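Local coordinates for protein borrelidin polyketide synthase, type I (PDB 6OBT) that probably removes water from beta-hydroxyacyl intermediates as a dehydratase domain of the modular synthase that builds the polyketide borrelidin, at residues Ala43-Ala48 against Val121-Thr126; Leu271-Asp276 against Trp282-Glu287. All blocks are in the same frame, centred on the assembly; numbering follows the deposited sequence.

Contact 1: residues Ala43-Ala48 against Val121-Thr126; sequences AFVPAA and VRVVVT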
loop_
_atom_site.group_PDB
_atom_site.type_symbol
_atom_site.label_atom_id
_atom_site.label_comp_id
_atom_site.label_asym_id
_atom_site.label_seq_id
_atom_site.Cartn_x
_atom_site.Cartn_y
_atom_site.Cartn_z
ATOM N N ALA A 43 -13.965 -4.109 -7.550
ATOM C CA ALA A 43 -14.412 -2.742 -7.808
ATOM C C ALA A 43 -14.080 -1.807 -6.647
ATOM O O ALA A 43 -13.635 -0.672 -6.867
ATOM C CB ALA A 43 -15.917 -2.727 -8.090
ATOM N N PHE A 44 -14.267 -2.266 -5.406
ATOM C CA PHE A 44 -14.027 -1.410 -4.248
ATOM C C PHE A 44 -12.559 -1.349 -3.847
ATOM O O PHE A 44 -12.129 -0.339 -3.283
ATOM C CB PHE A 44 -14.823 -1.884 -3.039
ATOM C CG PHE A 44 -16.306 -1.655 -3.151
ATOM C CD1 PHE A 44 -16.825 -0.798 -4.104
ATOM C CD2 PHE A 44 -17.173 -2.306 -2.297
ATOM C CE1 PHE A 44 -18.201 -0.599 -4.204
ATOM C CE2 PHE A 44 -18.541 -2.115 -2.389
ATOM C CZ PHE A 44 -19.054 -1.255 -3.341
ATOM N N VAL A 45 -11.792 -2.415 -4.061
ATOM C CA VAL A 45 -10.368 -2.374 -3.717
ATOM C C VAL A 45 -9.564 -2.785 -4.943
ATOM O O VAL A 45 -9.174 -3.953 -5.079
ATOM C CB VAL A 45 -10.053 -3.236 -2.484
ATOM C CG1 VAL A 45 -10.498 -2.505 -1.234
ATOM C CG2 VAL A 45 -10.721 -4.601 -2.557
ATOM N N PRO A 46 -9.314 -1.857 -5.869
ATOM C CA PRO A 46 -8.674 -2.225 -7.143
ATOM C C PRO A 46 -7.195 -2.567 -7.034
ATOM O O PRO A 46 -6.635 -3.084 -8.012
ATOM C CB PRO A 46 -8.868 -0.972 -8.009
ATOM C CG PRO A 46 -9.926 -0.166 -7.312
ATOM C CD PRO A 46 -9.784 -0.463 -5.862
ATOM N N ALA A 47 -6.543 -2.297 -5.905
ATOM C CA ALA A 47 -5.102 -2.496 -5.789
ATOM C C ALA A 47 -4.795 -3.242 -4.504
ATOM O O ALA A 47 -5.485 -3.070 -3.495
ATOM C CB ALA A 47 -4.353 -1.146 -5.801
ATOM N N ALA A 48 -3.738 -4.056 -4.537
ATOM C CA ALA A 48 -3.275 -4.791 -3.371
ATOM C C ALA A 48 -1.809 -4.475 -3.126
ATOM O O ALA A 48 -1.022 -4.369 -4.073
ATOM C CB ALA A 48 -3.439 -6.314 -3.558
ATOM N N VAL A 121 -10.198 3.416 1.836
ATOM C CA VAL A 121 -10.533 2.172 2.510
ATOM C C VAL A 121 -9.331 1.240 2.477
ATOM O O VAL A 121 -8.530 1.258 1.539
ATOM C CB VAL A 121 -11.785 1.516 1.878
ATOM C CG1 VAL A 121 -12.953 2.479 1.964
ATOM C CG2 VAL A 121 -11.537 1.162 0.431
ATOM N N ARG A 122 -9.190 0.443 3.537
ATOM C CA ARG A 122 -8.149 -0.575 3.618
ATOM C C ARG A 122 -8.744 -1.905 4.062
ATOM O O ARG A 122 -9.586 -1.944 4.959
ATOM C CB ARG A 122 -7.063 -0.188 4.608
ATOM C CG ARG A 122 -6.448 1.163 4.346
ATOM C CD ARG A 122 -5.545 1.113 3.115
ATOM N NE ARG A 122 -4.766 2.339 2.984
ATOM C CZ ARG A 122 -5.076 3.343 2.171
ATOM N NH1 ARG A 122 -6.166 3.272 1.408
ATOM N NH2 ARG A 122 -4.299 4.425 2.124
ATOM N N VAL A 123 -8.265 -2.995 3.469
ATOM C CA VAL A 123 -8.494 -4.335 3.989
ATOM C C VAL A 123 -7.127 -4.923 4.307
ATOM O O VAL A 123 -6.298 -5.092 3.408
ATOM C CB VAL A 123 -9.253 -5.225 2.994
ATOM C CG1 VAL A 123 -9.629 -6.539 3.658
ATOM C CG2 VAL A 123 -10.529 -4.522 2.483
ATOM N N VAL A 124 -6.905 -5.265 5.569
ATOM C CA VAL A 124 -5.584 -5.641 6.050
ATOM C C VAL A 124 -5.620 -7.103 6.454
ATOM O O VAL A 124 -6.318 -7.470 7.409
ATOM C CB VAL A 124 -5.137 -4.769 7.228
ATOM C CG1 VAL A 124 -3.837 -5.305 7.786
ATOM C CG2 VAL A 124 -4.989 -3.302 6.792
ATOM N N VAL A 125 -4.855 -7.934 5.753
ATOM C CA VAL A 125 -4.820 -9.367 6.017
ATOM C C VAL A 125 -3.444 -9.713 6.558
ATOM O O VAL A 125 -2.426 -9.374 5.942
ATOM C CB VAL A 125 -5.159 -10.179 4.757
ATOM C CG1 VAL A 125 -5.014 -11.671 5.046
ATOM C CG2 VAL A 125 -6.598 -9.849 4.296
ATOM N N THR A 126 -3.413 -10.372 7.717
ATOM C CA THR A 126 -2.175 -10.626 8.437
ATOM C C THR A 126 -2.035 -12.114 8.736
ATOM O O THR A 126 -2.967 -12.743 9.256
ATOM C CB THR A 126 -2.122 -9.811 9.734
ATOM O OG1 THR A 126 -2.408 -8.434 9.445
ATOM C CG2 THR A 126 -0.734 -9.900 10.354
#
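Val45 reaches two valines of one strand with a single methyl group, a worked example of how a loop residue can pack on one face of a strand without backbone pairing to it. Its CG1 lies 4.2 Å from CG2 of Val121, and the same CG1 is 4.2 Å from CG2 of Val123, so that the methyl is set against two alternate residues of strand 119-127, both pointing toward Val45. Val45 and Val121 cross at about a right angle, and they meet methyl to methyl. At Val45, chi1 of -77° sets CG1 opposite the carbonyl carbon, which carries this branch out toward the strand. On the other side, Val121 offers the branch wedged between its own backbone N and carbonyl carbon. That same Val121 CG2 also approaches the main chain of the loop, 4.0 Å from Phe44 O. The ring of Phe44 leads away from the strand and packs edge-to-face with Tyr67 and Tyr224, while Val45 and Phe44 both touch Leu89 of helix 83-97.

Arg122, between the two valines, turns to the other face. Its NH1 donates to Val121 O at 3.1 Å with an angle of 160° at hydrogen; the donor stands above the carbonyl plane, 57° out of it, while the oxygen lies near the guanidinium plane. NE bonds Asp50 O and NH1 bonds Gly36 O, both of the second subunit.

Dispersion and the exclusion of water are therefore what join 43-48 to 121-126, all touching residues being buried and no hydrogen bond crossing between them. Val121 and Val123 meet the loop on one side of the strand and Val125 meets Ala93 of helix 83-97, while Arg122 on the other side bonds to the second subunit.

Contact 2: residues Leu271-Asp276 against Trp282-Glu287; sequences LRVRID and WQAWDE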
loop_
_atom_site.group_PDB
_atom_site.type_symbol
_atom_site.label_atom_id
_atom_site.label_comp_id
_atom_site.label_asym_id
_atom_site.label_seq_id
_atom_site.Cartn_x
_atom_site.Cartn_y
_atom_site.Cartn_z
ATOM N N LEU A 271 -30.738 -15.332 -7.179
ATOM C CA LEU A 271 -30.514 -16.343 -6.152
ATOM C C LEU A 271 -31.818 -16.980 -5.687
ATOM O O LEU A 271 -32.874 -16.342 -5.662
ATOM C CB LEU A 271 -29.838 -15.775 -4.920
ATOM C CG LEU A 271 -28.439 -15.213 -5.118
ATOM C CD1 LEU A 271 -28.099 -14.401 -3.884
ATOM C CD2 LEU A 271 -27.462 -16.345 -5.324
ATOM N N ARG A 272 -31.704 -18.249 -5.291
ATOM C CA ARG A 272 -32.693 -18.944 -4.471
ATOM C C ARG A 272 -32.107 -19.116 -3.077
ATOM O O ARG A 272 -30.973 -19.595 -2.933
ATOM C CB ARG A 272 -33.053 -20.296 -5.100
ATOM C CG ARG A 272 -33.659 -20.095 -6.457
ATOM C CD ARG A 272 -33.791 -21.359 -7.287
ATOM N NE ARG A 272 -34.523 -21.046 -8.510
ATOM C CZ ARG A 272 -35.004 -21.952 -9.352
ATOM N NH1 ARG A 272 -35.662 -21.568 -10.439
ATOM N NH2 ARG A 272 -34.822 -23.240 -9.112
ATOM N N VAL A 273 -32.841 -18.667 -2.060
ATOM C CA VAL A 273 -32.297 -18.462 -0.724
ATOM C C VAL A 273 -33.129 -19.240 0.284
ATOM O O VAL A 273 -34.360 -19.273 0.191
ATOM C CB VAL A 273 -32.258 -16.958 -0.378
ATOM C CG1 VAL A 273 -31.624 -16.724 0.981
ATOM C CG2 VAL A 273 -31.493 -16.195 -1.450
ATOM N N ARG A 274 -32.457 -19.871 1.246
ATOM C CA ARG A 274 -33.123 -20.577 2.334
ATOM C C ARG A 274 -32.531 -20.108 3.646
ATOM O O ARG A 274 -31.319 -20.229 3.852
ATOM C CB ARG A 274 -32.974 -22.104 2.222
ATOM C CG ARG A 274 -33.564 -22.801 3.473
ATOM C CD ARG A 274 -33.576 -24.316 3.351
ATOM N NE ARG A 274 -34.715 -24.783 2.574
ATOM C CZ ARG A 274 -35.812 -25.329 3.093
ATOM N NH1 ARG A 274 -35.938 -25.467 4.406
ATOM N NH2 ARG A 274 -36.792 -25.741 2.296
ATOM N N ILE A 275 -33.380 -19.576 4.526
ATOM C CA ILE A 275 -32.963 -19.004 5.803
ATOM C C ILE A 275 -33.560 -19.848 6.922
ATOM O O ILE A 275 -34.765 -20.129 6.920
ATOM C CB ILE A 275 -33.403 -17.531 5.936
ATOM C CG1 ILE A 275 -32.927 -16.719 4.725
ATOM C CG2 ILE A 275 -32.887 -16.918 7.248
ATOM C CD1 ILE A 275 -33.249 -15.234 4.815
ATOM N N ASP A 276 -32.725 -20.229 7.885
ATOM C CA ASP A 276 -33.146 -21.030 9.038
ATOM C C ASP A 276 -32.896 -20.244 10.317
ATOM O O ASP A 276 -31.736 -20.140 10.756
ATOM C CB ASP A 276 -32.396 -22.365 9.071
ATOM C CG ASP A 276 -32.574 -23.139 10.390
ATOM O OD1 ASP A 276 -31.905 -24.184 10.547
ATOM O OD2 ASP A 276 -33.373 -22.738 11.262
ATOM N N TRP A 282 -27.964 -19.185 6.458
ATOM C CA TRP A 282 -28.356 -18.890 5.089
ATOM C C TRP A 282 -27.740 -19.917 4.156
ATOM O O TRP A 282 -26.580 -20.305 4.327
ATOM C CB TRP A 282 -27.863 -17.496 4.649
ATOM C CG TRP A 282 -28.758 -16.314 4.948
ATOM C CD1 TRP A 282 -29.384 -15.519 4.029
ATOM C CD2 TRP A 282 -29.075 -15.762 6.236
ATOM N NE1 TRP A 282 -30.102 -14.534 4.665
ATOM C CE2 TRP A 282 -29.933 -14.664 6.019
ATOM C CE3 TRP A 282 -28.736 -16.103 7.550
ATOM C CZ2 TRP A 282 -30.435 -13.886 7.068
ATOM C CZ3 TRP A 282 -29.241 -15.330 8.597
ATOM C CH2 TRP A 282 -30.082 -14.239 8.345
ATOM N N GLN A 283 -28.509 -20.331 3.159
ATOM C CA GLN A 283 -27.991 -21.039 1.998
ATOM C C GLN A 283 -28.550 -20.338 0.776
ATOM O O GLN A 283 -29.743 -20.012 0.737
ATOM C CB GLN A 283 -28.418 -22.527 1.966
ATOM C CG GLN A 283 -27.991 -23.368 3.139
ATOM C CD GLN A 283 -28.812 -24.623 3.240
ATOM O OE1 GLN A 283 -28.394 -25.677 2.778
ATOM N NE2 GLN A 283 -29.998 -24.518 3.830
ATOM N N ALA A 284 -27.706 -20.111 -0.220
ATOM C CA ALA A 284 -28.170 -19.552 -1.483
ATOM C C ALA A 284 -27.643 -20.367 -2.655
ATOM O O ALA A 284 -26.484 -20.786 -2.659
ATOM C CB ALA A 284 -27.743 -18.104 -1.646
ATOM N N TRP A 285 -28.511 -20.588 -3.647
ATOM C CA TRP A 285 -28.178 -21.268 -4.896
ATOM C C TRP A 285 -28.497 -20.335 -6.060
ATOM O O TRP A 285 -29.242 -19.365 -5.903
ATOM C CB TRP A 285 -28.968 -22.583 -5.058
ATOM C CG TRP A 285 -28.770 -23.582 -3.949
ATOM C CD1 TRP A 285 -27.919 -24.642 -3.953
ATOM C CD2 TRP A 285 -29.439 -23.612 -2.677
ATOM N NE1 TRP A 285 -28.009 -25.335 -2.769
ATOM C CE2 TRP A 285 -28.925 -24.713 -1.962
ATOM C CE3 TRP A 285 -30.414 -22.811 -2.073
ATOM C CZ2 TRP A 285 -29.372 -25.051 -0.683
ATOM C CZ3 TRP A 285 -30.844 -23.140 -0.793
ATOM C CH2 TRP A 285 -30.335 -24.260 -0.121
ATOM N N ASP A 286 -27.935 -20.614 -7.239
ATOM C CA ASP A 286 -28.384 -19.866 -8.410
ATOM C C ASP A 286 -29.679 -20.470 -8.976
ATOM O O ASP A 286 -30.234 -21.437 -8.446
ATOM C CB ASP A 286 -27.282 -19.792 -9.468
ATOM C CG ASP A 286 -26.925 -21.142 -10.072
ATOM O OD1 ASP A 286 -27.592 -22.162 -9.797
ATOM O OD2 ASP A 286 -25.925 -21.180 -10.826
ATOM N N GLU A 287 -30.153 -19.892 -10.086
ATOM C CA GLU A 287 -31.419 -20.304 -10.683
ATOM C C GLU A 287 -31.405 -21.762 -11.134
ATOM O O GLU A 287 -32.473 -22.340 -11.355
ATOM C CB GLU A 287 -31.754 -19.398 -11.871
ATOM C CG GLU A 287 -32.422 -18.089 -11.492
ATOM C CD GLU A 287 -33.162 -17.450 -12.652
ATOM O OE1 GLU A 287 -33.300 -18.104 -13.707
ATOM O OE2 GLU A 287 -33.607 -16.290 -12.508
#
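Arg272 runs from the first strand of a beta hairpin toward the far end of the second, touching main-chain oxygens along the way. Its CB sits 4.0 Å from Trp285 O, the acceptor for Arg272 N. With chi1 at -62°, CG stands opposite the carbonyl carbon, and Arg272 CG comes 4.2 Å from Asp286 O. The chain then extends straight to NE, bringing Arg272 CD within 3.7 Å of that same Asp286 O, while NE is nearest Glu287 O. At the tip, Glu287 O lies over the centre of the guanidinium face, 3.3 Å from Arg272 CZ. NH1 and NH2 are both near this oxygen, but their N-H bonds point the wrong way, leaving the oxygen over the face without a hydrogen bond.

Trp285, on the same side of the sheet, presents its ring edge to Arg272 O and to CB of Arg274, whose guanidinium has a salt bridge with Asp208. The reverse side is apolar. Ile275 lies alongside Trp282 and sets CG1 over the five-membered ring, 3.8 Å from its centroid and 18° off the normal, a CH-pi contact; Trp282 NE1 meanwhile donates to Ala234 O in helix 228-236. Val273 and Ala284 continue this surface, CG2 to CB at 4.2 Å.

Paired bonds between Arg272 and Trp285, and between Arg274 and Gln283, hold the antiparallel register. One face (Val273, Ile275, Trp282, Ala284) is apolar and buried; the other mixes Arg272 and Arg274 with Trp285, and there the carbonyl dipole of Glu287 probably stabilises the Arg272 cation, although crystal packing may influence that tip.

How the contacts relate
Contact 1 is complete before contact 2 begins along the chain, and the two sit on opposite sides of its centre, about 28 Å apart between centres and about 16 Å between nearest atoms. Neither touches the other, yet both draw on the antiparallel strands of the fold, although 43-48 is mostly loop. The layout agrees with the double-hotdog fold of polyketide synthase dehydratases, in which strands curve round a helix in each half: 83-97 beside contact 1 and 228-236 beside contact 2. The two contacts differ in their surroundings, since the second subunit reaches residues of contact 1 whereas no other chain of the dimer touches contact 2.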